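Local coordinates for protein lectin (Pleurotus ostreatus, PDB 6T0Q) that is a calcium-containing lectin with two beta-sandwich domains that binds galactose-type sugars such as N-acetyl-D-galactosamine, at residues L189-L195 and M348-A353. Sequence-based numbering, arbitrary orientation.
Sequences LPPVLPL and MVIPSA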
loop_
_atom_site.group_PDB
_atom_site.type_symbol
_atom_site.label_atom_id
_atom_site.label_comp_id
_atom_site.label_asym_id
_atom_site.label_seq_id
_atom_site.Cartn_x
_atom_site.Cartn_y
_atom_site.Cartn_z
ATOM N N LEU A 189 -2.546 29.068 22.750
ATOM C CA LEU A 189 -2.409 27.819 22.025
ATOM C C LEU A 189 -2.366 28.108 20.526
ATOM O O LEU A 189 -3.127 28.946 20.041
ATOM C CB LEU A 189 -3.578 26.894 22.362
ATOM C CG LEU A 189 -3.686 26.452 23.828
ATOM C CD1 LEU A 189 -4.999 25.709 24.098
ATOM C CD2 LEU A 189 -2.490 25.576 24.215
ATOM N N PRO A 190 -1.483 27.457 19.776
ATOM C CA PRO A 190 -1.502 27.602 18.317
ATOM C C PRO A 190 -2.699 26.872 17.739
ATOM O O PRO A 190 -3.340 26.075 18.442
ATOM C CB PRO A 190 -0.192 26.927 17.886
ATOM C CG PRO A 190 -0.037 25.828 18.887
ATOM C CD PRO A 190 -0.544 26.406 20.207
ATOM N N PRO A 191 -3.024 27.088 16.464
ATOM C CA PRO A 191 -4.036 26.242 15.820
ATOM C C PRO A 191 -3.577 24.791 15.800
ATOM O O PRO A 191 -2.378 24.505 15.786
ATOM C CB PRO A 191 -4.135 26.821 14.398
ATOM C CG PRO A 191 -2.817 27.508 14.181
ATOM C CD PRO A 191 -2.460 28.082 15.528
ATOM N N VAL A 192 -4.545 23.862 15.812
ATOM C CA VAL A 192 -4.191 22.441 15.823
ATOM C C VAL A 192 -3.336 22.090 14.608
ATOM O O VAL A 192 -2.337 21.367 14.722
ATOM C CB VAL A 192 -5.451 21.556 15.907
ATOM C CG1 VAL A 192 -6.475 21.898 14.780
ATOM C CG2 VAL A 192 -5.056 20.096 15.854
ATOM N N LEU A 193 -3.701 22.611 13.437
ATOM C CA LEU A 193 -2.982 22.458 12.178
ATOM C C LEU A 193 -3.134 23.750 11.392
ATOM O O LEU A 193 -4.130 24.465 11.562
ATOM C CB LEU A 193 -3.525 21.293 11.327
ATOM C CG LEU A 193 -3.269 19.876 11.845
ATOM C CD1 LEU A 193 -4.093 18.864 11.038
ATOM C CD2 LEU A 193 -1.778 19.554 11.758
ATOM N N PRO A 194 -2.179 24.073 10.521
ATOM C CA PRO A 194 -2.352 25.251 9.661
ATOM C C PRO A 194 -3.293 24.937 8.509
ATOM O O PRO A 194 -3.329 23.810 8.004
ATOM C CB PRO A 194 -0.930 25.525 9.152
ATOM C CG PRO A 194 -0.330 24.145 9.058
ATOM C CD PRO A 194 -0.880 23.414 10.293
ATOM N N LEU A 195 -4.082 25.937 8.113
ATOM C CA LEU A 195 -4.704 25.911 6.792
ATOM C C LEU A 195 -3.855 26.643 5.763
ATOM O O LEU A 195 -3.919 26.326 4.568
ATOM C CB LEU A 195 -6.107 26.520 6.844
ATOM C CG LEU A 195 -7.129 25.648 7.569
ATOM C CD1 LEU A 195 -8.468 26.353 7.601
ATOM C CD2 LEU A 195 -7.228 24.254 6.910
ATOM N N MET A 348 -10.666 31.971 9.149
ATOM C CA MET A 348 -11.180 30.694 9.662
ATOM C C MET A 348 -10.883 30.500 11.151
ATOM O O MET A 348 -9.736 30.611 11.593
ATOM C CB MET A 348 -10.567 29.531 8.874
ATOM C CG MET A 348 -11.197 28.166 9.201
ATOM S SD MET A 348 -12.813 27.962 8.411
ATOM C CE MET A 348 -12.315 27.884 6.675
ATOM N N VAL A 349 -11.917 30.187 11.921
ATOM C CA VAL A 349 -11.718 29.787 13.311
ATOM C C VAL A 349 -11.230 28.338 13.337
ATOM O O VAL A 349 -11.942 27.422 12.913
ATOM C CB VAL A 349 -13.009 29.945 14.124
ATOM C CG1 VAL A 349 -12.783 29.438 15.552
ATOM C CG2 VAL A 349 -13.476 31.415 14.123
ATOM N N ILE A 350 -10.018 28.130 13.840
ATOM C CA ILE A 350 -9.386 26.811 13.891
ATOM C C ILE A 350 -9.307 26.363 15.346
ATOM O O ILE A 350 -8.911 27.167 16.203
ATOM C CB ILE A 350 -7.984 26.849 13.263
ATOM C CG1 ILE A 350 -8.065 27.288 11.790
ATOM C CG2 ILE A 350 -7.298 25.484 13.410
ATOM C CD1 ILE A 350 -6.714 27.654 11.167
ATOM N N PRO A 351 -9.640 25.108 15.671
ATOM C CA PRO A 351 -9.494 24.640 17.057
ATOM C C PRO A 351 -8.057 24.756 17.543
ATOM O O PRO A 351 -7.106 24.573 16.783
ATOM C CB PRO A 351 -9.941 23.173 16.990
ATOM C CG PRO A 351 -10.833 23.103 15.774
ATOM C CD PRO A 351 -10.194 24.062 14.794
ATOM N N SER A 352 -7.915 25.069 18.827
ATOM C CA SER A 352 -6.601 25.140 19.452
ATOM C C SER A 352 -5.948 23.766 19.515
ATOM O O SER A 352 -6.617 22.748 19.715
ATOM C CB SER A 352 -6.724 25.708 20.868
ATOM O OG SER A 352 -7.308 26.993 20.831
ATOM N N ALA A 353 -4.630 23.741 19.362
ATOM C CA ALA A 353 -3.871 22.501 19.493
ATOM C C ALA A 353 -3.917 21.974 20.926
ATOM O O ALA A 353 -4.012 22.754 21.881
ATOM C CB ALA A 353 -2.423 22.723 19.065
ATOM O OXT ALA A 353 -3.837 20.768 21.166
HETATM O O HOH W 1 -5.796 28.614 19.275
#
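A single beta bridge joins the linker between the two beta-sandwich domains, 189-195, to the C-terminal tail, 348-353. By bonding pattern Pro191 and Ser352 are a non-hydrogen-bonded pair, flanked by two hydrogen bonds, Ala353 N to Pro190 O and Val192 N to Pro351 O, both 2.8 Å. Prolines suit this short bridge: the amide Pro191 lacks would point away from the tail, whereas Pro190 and Pro351 lend carbonyls but have no NH to return a bond. At Val192 the linker takes a helical backbone conformation and turns away, and by Leu195 and Met348 the CA atoms stand 8.5 Å apart. Ile350 is the bump that fills this widening gap: its CG2 sits 3.6 Å from Pro191 CB and 3.9 Å from Val192 CG1, while its CD1 lies 4.1 Å from Leu195 CG. Its branched chain fits the hollow left where the linker turns, bounded by Pro191, Val192 and Leu195. Leu195 closes the far end, its CD1 3.6 Å from Met348 CG. Beneath lies Leu235 of strand 229-239, touched by Ile350 and Leu195. At the other end, small Ala353 tucks its CB 3.9 Å from Pro190 CG, and both residues rest on Ala100 of the first domain, so the pairing spans the domain junction. Leu189 lays CD1 3.7 Å from Ser352 CB, and a water donates to Leu189 O (2.8 Å) and hydrogen-bonds Ser352 OG (2.7 Å).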